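Polyhedrin (Simulium ubiquitum cypovirus, PDB 5A9A) packs into the microcrystalline polyhedra, the occlusion bodies of this insect virus, which probably embed and protect its particles. Local coordinates at residues D213-M218 against L223-S228. Residues are numbered along the deposited sequence; the frame is centred on the assembly and turned at random.
Sequences DLIDYM and LCYIDS
Tyr-225 runs lengthwise along one side of helix 211-221, its ring meeting three helix residues in turn. At the base, CB of Met-218 sits 3.7 Å from CB of Tyr-225, and CG of Met-218 follows near the root of the ring. Further out Leu-214 and Ile-215 approach the ring obliquely, both from the same side of its plane: CD2 of Leu-214 comes to 3.6 Å from CE1 of Tyr-225, while CG1 of Ile-215 is 3.6 Å from CE2 of Tyr-225. Both aliphatic chains cross the tyrosine at about a right angle. With CG of Tyr-225 anti to its own nitrogen (chi1 -177°), the ring runs along the helix and carries OH to Glu-211, its hydrogen-bond partner one turn before Ile-215. Met-218 curls back on itself, bent at chi2 and chi3, which brings CE within 3.4 Å of Leu-223 CB, a tight carbon pair, and 3.2 Å from Cys-224 O.

The chain here leaves the helix through a short turn and enters strand 225-226, which pairs antiparallel with 232-234, and helix and returning chain pack against the six-stranded antiparallel sheet. Leu-214 touches four of its strands, 34-41, 47-54, 105-111 and 201-208, Cys-224 O has a hydrogen bond with Ser-109, and Leu-223 packs on Arg-35, Ala-37 and Trp-134 of the second subunit.

One backbone hydrogen bond joins the segments, Leu-223 N to Met-218 O in the last part of helix 211-221, at 2.9 Å with an N-H...O angle of 157°.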
loop_
_atom_site.group_PDB
_atom_site.type_symbol
_atom_site.label_atom_id
_atom_site.label_comp_id
_atom_site.label_asym_id
_atom_site.label_seq_id
_atom_site.Cartn_x
_atom_site.Cartn_y
_atom_site.Cartn_z
ATOM N N ASP A 213 -26.579 12.494 9.908
ATOM C CA ASP A 213 -25.449 13.015 9.152
ATOM C C ASP A 213 -24.909 11.955 8.191
ATOM O O ASP A 213 -24.446 12.271 7.094
ATOM C CB ASP A 213 -24.339 13.464 10.106
ATOM C CG ASP A 213 -24.739 14.672 10.940
ATOM O OD1 ASP A 213 -25.924 15.064 10.888
ATOM O OD2 ASP A 213 -23.876 15.226 11.654
ATOM N N LEU A 214 -24.966 10.697 8.614
ATOM C CA LEU A 214 -24.479 9.593 7.793
ATOM C C LEU A 214 -25.379 9.371 6.580
ATOM O O LEU A 214 -24.894 9.226 5.459
ATOM C CB LEU A 214 -24.386 8.312 8.623
ATOM C CG LEU A 214 -23.976 7.046 7.866
ATOM C CD1 LEU A 214 -22.668 7.256 7.112
ATOM C CD2 LEU A 214 -23.857 5.878 8.829
ATOM N N ILE A 215 -26.689 9.344 6.804
ATOM C CA ILE A 215 -27.638 9.189 5.706
ATOM C C ILE A 215 -27.427 10.305 4.692
ATOM O O ILE A 215 -27.438 10.074 3.483
ATOM C CB ILE A 215 -29.098 9.226 6.197
ATOM C CG1 ILE A 215 -29.399 8.017 7.085
ATOM C CG2 ILE A 215 -30.053 9.232 5.017
ATOM C CD1 ILE A 215 -30.758 8.080 7.760
ATOM N N ASP A 216 -27.231 11.517 5.198
ATOM C CA ASP A 216 -26.982 12.678 4.348
ATOM C C ASP A 216 -25.745 12.464 3.471
ATOM O O ASP A 216 -25.764 12.752 2.271
ATOM C CB ASP A 216 -26.816 13.930 5.216
ATOM C CG ASP A 216 -26.788 15.209 4.404
ATOM O OD1 ASP A 216 -25.703 15.579 3.908
ATOM O OD2 ASP A 216 -27.849 15.855 4.272
ATOM N N TYR A 217 -24.672 11.954 4.071
ATOM C CA TYR A 217 -23.431 11.685 3.341
ATOM C C TYR A 217 -23.647 10.648 2.242
ATOM O O TYR A 217 -23.238 10.840 1.098
ATOM C CB TYR A 217 -22.348 11.193 4.303
ATOM C CG TYR A 217 -21.014 10.885 3.647
ATOM C CD1 TYR A 217 -20.047 11.872 3.497
ATOM C CD2 TYR A 217 -20.716 9.603 3.198
ATOM C CE1 TYR A 217 -18.825 11.595 2.908
ATOM C CE2 TYR A 217 -19.499 9.317 2.605
ATOM C CZ TYR A 217 -18.558 10.315 2.464
ATOM O OH TYR A 217 -17.343 10.038 1.878
ATOM N N MET A 218 -24.291 9.544 2.597
ATOM C CA MET A 218 -24.497 8.454 1.652
ATOM C C MET A 218 -25.363 8.913 0.476
ATOM O O MET A 218 -25.122 8.542 -0.673
ATOM C CB MET A 218 -25.125 7.251 2.359
ATOM C CG MET A 218 -24.263 6.701 3.494
ATOM S SD MET A 218 -22.619 6.176 2.953
ATOM C CE MET A 218 -23.022 4.658 2.081
ATOM N N LEU A 223 -24.035 6.561 -2.466
ATOM C CA LEU A 223 -23.613 5.225 -2.077
ATOM C C LEU A 223 -24.788 4.601 -1.343
ATOM O O LEU A 223 -25.451 5.280 -0.560
ATOM C CB LEU A 223 -22.397 5.313 -1.155
ATOM C CG LEU A 223 -21.212 6.085 -1.741
ATOM C CD1 LEU A 223 -20.144 6.344 -0.689
ATOM C CD2 LEU A 223 -20.632 5.326 -2.927
ATOM N N CYS A 224 -25.066 3.326 -1.593
ATOM C CA CYS A 224 -26.270 2.725 -1.035
ATOM C C CYS A 224 -26.169 2.631 0.482
ATOM O O CYS A 224 -25.089 2.428 1.038
ATOM C CB CYS A 224 -26.565 1.354 -1.653
ATOM S SG CYS A 224 -25.471 0.014 -1.148
ATOM N N TYR A 225 -27.303 2.801 1.147
ATOM C CA TYR A 225 -27.339 2.768 2.599
ATOM C C TYR A 225 -28.678 2.260 3.099
ATOM O O TYR A 225 -29.726 2.669 2.610
ATOM C CB TYR A 225 -27.081 4.160 3.177
ATOM C CG TYR A 225 -27.043 4.167 4.687
ATOM C CD1 TYR A 225 -25.933 3.687 5.372
ATOM C CD2 TYR A 225 -28.115 4.645 5.428
ATOM C CE1 TYR A 225 -25.894 3.679 6.752
ATOM C CE2 TYR A 225 -28.083 4.646 6.811
ATOM C CZ TYR A 225 -26.971 4.162 7.467
ATOM O OH TYR A 225 -26.934 4.162 8.842
ATOM N N ILE A 226 -28.624 1.365 4.078
ATOM C CA ILE A 226 -29.812 0.888 4.765
ATOM C C ILE A 226 -29.684 1.321 6.218
ATOM O O ILE A 226 -28.701 0.990 6.880
ATOM C CB ILE A 226 -29.927 -0.645 4.677
ATOM C CG1 ILE A 226 -29.674 -1.109 3.239
ATOM C CG2 ILE A 226 -31.291 -1.103 5.169
ATOM C CD1 ILE A 226 -29.921 -2.585 3.013
ATOM N N ASP A 227 -30.659 2.075 6.714
ATOM C CA ASP A 227 -30.533 2.670 8.038
ATOM C C ASP A 227 -30.833 1.670 9.145
ATOM O O ASP A 227 -31.160 0.513 8.881
ATOM C CB ASP A 227 -31.420 3.915 8.171
ATOM C CG ASP A 227 -32.900 3.608 8.025
ATOM O OD1 ASP A 227 -33.355 2.555 8.522
ATOM O OD2 ASP A 227 -33.613 4.443 7.428
ATOM N N SER A 228 -30.717 2.127 10.386
ATOM C CA SER A 228 -30.846 1.256 11.551
ATOM C C SER A 228 -32.231 0.622 11.670
ATOM O O SER A 228 -32.414 -0.341 12.415
ATOM C CB SER A 228 -30.522 2.037 12.826
ATOM O OG SER A 228 -31.321 3.205 12.927
#